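Local coordinates for transcriptional regulator AefR (Pseudomonas syringae pv. tomato, PDB 3CDL), which probably binds operator DNA through an N-terminal helix-turn-helix domain and regulates transcription, at residues Ser13-Gln16 and Ala17-Glu21; Leu103-Ala106 and Arg107-Gly111; Lys148-Asp151 and Pro152-Ala156. One frame throughout, in Å; residues are numbered along the deposited sequence.

Interaction 1: Ser13-Gln16 and Ala17-Glu21; sequences SIVQ and AAIAE
Ser13 O accepts the amide of Ala17 at 3.1 Å with an N-H...O angle of 170°, the first of four i to i+4 backbone bonds that run through this part of helix 9-24. Ile14 O takes Ala18 N at 2.9 Å in a more bent bond, and its side chain turns from the following turn to lie on Ile35 of helix 32-39, within the predicted DNA-binding helix-turn-helix. Val15 O receives Ile19 N at 2.9 Å, while Val15 CG1 approaches Ile19 CD1 at 4.2 Å, a loose apolar contact one turn apart. Gln16 O binds Ala20 N at 3.0 Å, nearly straight. The side chain of Gln16 runs beside that of Ile19, both pointing the same way; a bend at chi2 (61°) sets OE1 3.9 Å from Ile19 CD1. The isoleucine reaches these neighbours because its CG1 stands anti to the carbonyl carbon (chi1 -68°), which also sets CG1 3.3 Å from Val15 O. Beyond the segments, Ala18 rests on Leu56 of helix 53-64 and Ile19 on helix 100-114. The chemistry is thus divided: main-chain bonds supply the directional polar links between the turns, whereas the side chains add only van der Waals contacts, one apolar and one between the amide oxygen of Gln16 and a methyl group.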
# COMPACT_ATOMS: atom_id res chain seq x y z
N SER B 13 -12.32 24.73 -2.58
CA SER B 13 -11.28 25.58 -3.14
C SER B 13 -9.99 25.50 -2.31
O SER B 13 -8.92 25.20 -2.84
CB SER B 13 -11.80 27.03 -3.22
OG SER B 13 -10.99 27.85 -4.04
N ILE B 14 -10.11 25.74 -1.01
CA ILE B 14 -8.96 25.73 -0.09
C ILE B 14 -8.35 24.33 0.08
O ILE B 14 -7.12 24.17 0.07
CB ILE B 14 -9.35 26.32 1.29
CG1 ILE B 14 -9.91 27.74 1.14
CG2 ILE B 14 -8.15 26.28 2.24
CD1 ILE B 14 -10.76 28.19 2.31
N VAL B 15 -9.21 23.32 0.25
CA VAL B 15 -8.77 21.92 0.31
C VAL B 15 -7.97 21.57 -0.95
O VAL B 15 -6.88 21.00 -0.84
CB VAL B 15 -9.96 20.95 0.46
CG1 VAL B 15 -9.52 19.51 0.28
CG2 VAL B 15 -10.64 21.12 1.82
N GLN B 16 -8.51 21.94 -2.12
CA GLN B 16 -7.88 21.69 -3.43
C GLN B 16 -6.47 22.27 -3.54
O GLN B 16 -5.53 21.58 -3.95
CB GLN B 16 -8.73 22.26 -4.56
CG GLN B 16 -9.25 21.23 -5.51
CD GLN B 16 -10.13 20.22 -4.81
OE1 GLN B 16 -9.65 19.29 -4.14
NE2 GLN B 16 -11.44 20.39 -4.98
N ALA B 17 -6.36 23.55 -3.19
CA ALA B 17 -5.08 24.22 -3.13
C ALA B 17 -4.16 23.53 -2.12
O ALA B 17 -2.95 23.47 -2.31
CB ALA B 17 -5.27 25.67 -2.76
N ALA B 18 -4.74 23.00 -1.04
CA ALA B 18 -3.93 22.33 -0.03
C ALA B 18 -3.29 21.06 -0.61
O ALA B 18 -2.11 20.78 -0.38
CB ALA B 18 -4.76 22.01 1.21
N ILE B 19 -4.08 20.33 -1.39
CA ILE B 19 -3.65 19.10 -2.01
C ILE B 19 -2.52 19.39 -2.99
O ILE B 19 -1.44 18.78 -2.92
CB ILE B 19 -4.84 18.40 -2.70
CG1 ILE B 19 -5.83 17.93 -1.63
CG2 ILE B 19 -4.38 17.28 -3.64
CD1 ILE B 19 -7.00 17.17 -2.18
N ALA B 20 -2.77 20.35 -3.87
CA ALA B 20 -1.84 20.81 -4.88
C ALA B 20 -0.54 21.27 -4.25
O ALA B 20 0.53 20.79 -4.61
CB ALA B 20 -2.46 21.93 -5.67
N GLU B 21 -0.64 22.19 -3.28
CA GLU B 21 0.55 22.71 -2.61
C GLU B 21 1.30 21.63 -1.83
O GLU B 21 2.52 21.59 -1.93
CB GLU B 21 0.23 23.90 -1.70
CG GLU B 21 -0.01 25.25 -2.43
CD GLU B 21 1.21 25.81 -3.19
OE1 GLU B 21 1.00 26.58 -4.16
OE2 GLU B 21 2.36 25.50 -2.83

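Interaction 2: Leu103-Ala106 and Arg107-Gly111; sequences LDLA and RVVVG
Arg107 folds back along helix 100-114 to Asp104, an i to i+3 salt bridge on an alpha-helix of the C-terminal domain of this TetR-family protein. Its NH2 lies 2.6 Å from Asp104 OD1, at an N-H...O angle of 154°. The oxygen is met nearly along its C-O axis and sits close to the guanidinium plane, although the carboxylate and guanidinium planes are turned 58° apart; a single N-H and one oxygen make the bond. After an extended chi2, a bend at chi3 (-63°) brings the guanidinium over Leu103, whose carbonyl oxygen lies over one face and whose CB is 3.4 Å from NH2. The backbone N of Arg107 also binds Leu103 O, at 2.8 Å. Val108 N continues the helical series to Asp104 O at 3.0 Å, and Val108 CG1 lies near the same oxygen, on the side where Ile19 of helix 9-24 packs. Val109 N bonds to Leu105 O at 2.8 Å. Leu105 and Val109 lie side by side, pointing the same way, and pack on helix 53-64, where Leu64 touches the former and Met60 the latter. Val110 N binds Ala106 O at 2.9 Å, Val110 CG2 comes to 3.1 Å from that same oxygen, and the side chain packs on Thr173 of the second subunit. Gly111 N closes the series on Arg107 O at 2.7 Å, and Gly111 O is hydrogen-bonded to His115 NE2 of the second subunit.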
# COMPACT_ATOMS: atom_id res chain seq x y z
N LEU B 103 -7.48 9.86 -5.75
CA LEU B 103 -6.10 9.37 -5.76
C LEU B 103 -5.12 10.45 -5.33
O LEU B 103 -4.19 10.17 -4.58
CB LEU B 103 -5.72 8.80 -7.13
CG LEU B 103 -6.38 7.43 -7.38
CD1 LEU B 103 -6.21 7.06 -8.83
CD2 LEU B 103 -5.89 6.29 -6.43
N ASP B 104 -5.35 11.66 -5.80
CA ASP B 104 -4.56 12.82 -5.40
C ASP B 104 -4.53 13.07 -3.90
O ASP B 104 -3.47 13.22 -3.33
CB ASP B 104 -5.04 14.06 -6.15
CG ASP B 104 -4.63 14.04 -7.60
OD1 ASP B 104 -4.01 13.03 -7.99
OD2 ASP B 104 -4.93 15.01 -8.35
N LEU B 105 -5.70 13.12 -3.27
CA LEU B 105 -5.80 13.29 -1.84
C LEU B 105 -5.06 12.15 -1.14
O LEU B 105 -4.24 12.38 -0.25
CB LEU B 105 -7.27 13.31 -1.43
CG LEU B 105 -7.66 12.98 0.02
CD1 LEU B 105 -7.83 14.25 0.78
CD2 LEU B 105 -8.94 12.23 0.03
N ALA B 106 -5.37 10.92 -1.55
CA ALA B 106 -4.74 9.74 -1.03
C ALA B 106 -3.22 9.89 -1.05
O ALA B 106 -2.55 9.62 -0.04
CB ALA B 106 -5.17 8.55 -1.82
N ARG B 107 -2.69 10.31 -2.20
CA ARG B 107 -1.25 10.50 -2.36
C ARG B 107 -0.69 11.50 -1.34
O ARG B 107 0.22 11.17 -0.57
CB ARG B 107 -0.93 10.98 -3.77
CG ARG B 107 -0.36 9.92 -4.66
CD ARG B 107 -0.11 10.47 -6.06
NE ARG B 107 -1.36 10.88 -6.71
CZ ARG B 107 -1.96 10.21 -7.70
NH1 ARG B 107 -1.40 9.10 -8.18
NH2 ARG B 107 -3.10 10.66 -8.23
N VAL B 108 -1.23 12.71 -1.33
CA VAL B 108 -0.75 13.68 -0.34
C VAL B 108 -0.92 13.19 1.11
O VAL B 108 -0.05 13.46 1.92
CB VAL B 108 -1.15 15.20 -0.60
CG1 VAL B 108 -1.37 15.46 -2.08
CG2 VAL B 108 -2.33 15.64 0.19
N VAL B 109 -1.98 12.44 1.43
CA VAL B 109 -2.20 12.00 2.83
C VAL B 109 -1.22 10.90 3.27
O VAL B 109 -0.60 10.99 4.33
CB VAL B 109 -3.68 11.59 3.14
CG1 VAL B 109 -3.82 11.08 4.55
CG2 VAL B 109 -4.60 12.77 2.97
N VAL B 110 -1.11 9.87 2.44
CA VAL B 110 -0.06 8.89 2.57
C VAL B 110 1.33 9.53 2.58
O VAL B 110 2.17 9.19 3.41
CB VAL B 110 -0.13 7.84 1.44
CG1 VAL B 110 1.02 6.82 1.57
CG2 VAL B 110 -1.49 7.15 1.48
N GLY B 111 1.55 10.46 1.66
CA GLY B 111 2.82 11.18 1.62
C GLY B 111 3.08 11.95 2.90
O GLY B 111 4.23 12.08 3.34

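Interaction 3: Lys148-Asp151 and Pro152-Ala156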
# COMPACT_ATOMS: atom_id res chain seq x y z
N LYS B 148 -18.95 -17.81 6.36
CA LYS B 148 -18.29 -18.67 7.30
C LYS B 148 -17.74 -17.81 8.45
O LYS B 148 -17.37 -16.65 8.23
CB LYS B 148 -17.26 -19.51 6.52
CG LYS B 148 -15.87 -19.73 7.07
CD LYS B 148 -15.01 -20.50 6.04
CE LYS B 148 -15.82 -21.58 5.26
NZ LYS B 148 -15.09 -22.09 4.03
N PRO B 149 -17.74 -18.33 9.68
CA PRO B 149 -17.20 -17.57 10.81
C PRO B 149 -15.74 -17.12 10.63
O PRO B 149 -14.85 -17.94 10.42
CB PRO B 149 -17.30 -18.57 11.97
CG PRO B 149 -17.44 -19.91 11.31
CD PRO B 149 -18.27 -19.63 10.11
N VAL B 150 -15.52 -15.82 10.67
CA VAL B 150 -14.19 -15.23 10.71
C VAL B 150 -14.40 -13.83 11.28
O VAL B 150 -15.53 -13.36 11.28
CB VAL B 150 -13.50 -15.23 9.28
CG1 VAL B 150 -14.35 -14.51 8.23
CG2 VAL B 150 -12.10 -14.67 9.35
N ASP B 151 -13.34 -13.18 11.77
CA ASP B 151 -13.41 -11.79 12.20
C ASP B 151 -13.78 -10.92 11.00
O ASP B 151 -13.02 -10.86 10.05
CB ASP B 151 -12.05 -11.33 12.74
CG ASP B 151 -12.11 -9.93 13.37
OD1 ASP B 151 -12.64 -9.81 14.51
OD2 ASP B 151 -11.59 -8.97 12.75
N PRO B 152 -14.96 -10.28 11.04
CA PRO B 152 -15.43 -9.41 9.95
C PRO B 152 -14.35 -8.47 9.38
O PRO B 152 -14.25 -8.33 8.16
CB PRO B 152 -16.57 -8.63 10.60
CG PRO B 152 -17.16 -9.64 11.59
CD PRO B 152 -15.96 -10.39 12.13
N GLY B 153 -13.54 -7.87 10.26
CA GLY B 153 -12.42 -7.02 9.88
C GLY B 153 -11.31 -7.76 9.15
O GLY B 153 -10.73 -7.22 8.19
N PHE B 154 -10.99 -8.97 9.58
CA PHE B 154 -10.02 -9.79 8.86
C PHE B 154 -10.49 -10.05 7.41
O PHE B 154 -9.73 -9.91 6.44
CB PHE B 154 -9.79 -11.09 9.63
CG PHE B 154 -8.62 -11.89 9.16
CD1 PHE B 154 -7.36 -11.67 9.70
CD2 PHE B 154 -8.78 -12.88 8.18
CE1 PHE B 154 -6.26 -12.41 9.27
CE2 PHE B 154 -7.68 -13.64 7.74
CZ PHE B 154 -6.42 -13.40 8.30
N ALA B 155 -11.77 -10.36 7.25
CA ALA B 155 -12.31 -10.71 5.96
C ALA B 155 -12.40 -9.49 5.03
O ALA B 155 -12.07 -9.59 3.83
CB ALA B 155 -13.66 -11.38 6.13
N ALA B 156 -12.81 -8.36 5.57
CA ALA B 156 -12.94 -7.11 4.80
C ALA B 156 -11.60 -6.64 4.24
O ALA B 156 -11.52 -6.12 3.11
CB ALA B 156 -13.60 -6.02 5.67
O HOH W 1 -12.84 -6.53 12.92
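Asp151 OD2 is gripped by two donors: a water at 2.7 Å, which donates a hydrogen bond to it, and the backbone N of Phe154 at 3.2 Å. The amide meets the oxygen on the anti side of the carboxylate, 15° out of its plane, and the N-H...O angle of 143° marks a bent bond. The same water accepts weakly from Gly153 N, and so ties the carboxylate to a second amide of the first turn. With CG anti to the backbone N (chi1 -172°), the carboxylate is swung over these amides, and Asp151 CB comes to 3.9 Å from Phe154 CB. This geometry makes Asp151 the N-cap of helix 152-167, with Pro152 as the first residue of the helix; a proline has no amide hydrogen to satisfy there. The helix N-terminus and the Phe154 N-H would be expected to favour the charged form of the aspartate. The carbonyl of Asp151 starts the regular ladder: its oxygen takes Ala155 N at 3.1 Å. Ahead of the cap, the two methyls of Val150 divide their contacts between neighbouring residues of the first turn. CG1 packs on Ala155 CB at 3.8 Å, and CG2 approaches Phe154 CD2 at 3.9 Å, obliquely to the ring, the two side chains crossing at about a right angle. Across the dimer the Phe154 ring stacks on Phe166 of the second subunit, while Ala155, on the buried side, touches Ile138 and Phe195 of its own chain.

How the interactions relate
Interactions 1 and 2 meet directly across two helices: Ile19 CD1 packs on Leu105 CB at 3.9 Å, and Ile19 O lies 3.4 Å from Val108 CG1, with the two centres about 12 Å apart. The touch links helix 9-24, beside the predicted helix-turn-helix, with helix 100-114 of the C-terminal part. Interaction 3 also belongs to the C-terminal part, yet sits on the opposite side of the chain's centre from interaction 2, its nearest atoms about 17 Å from interaction 2 and about 24 Å from interaction 1. Residues of both 103-111 and 148-156 touch the second subunit, whereas 13-21 does not.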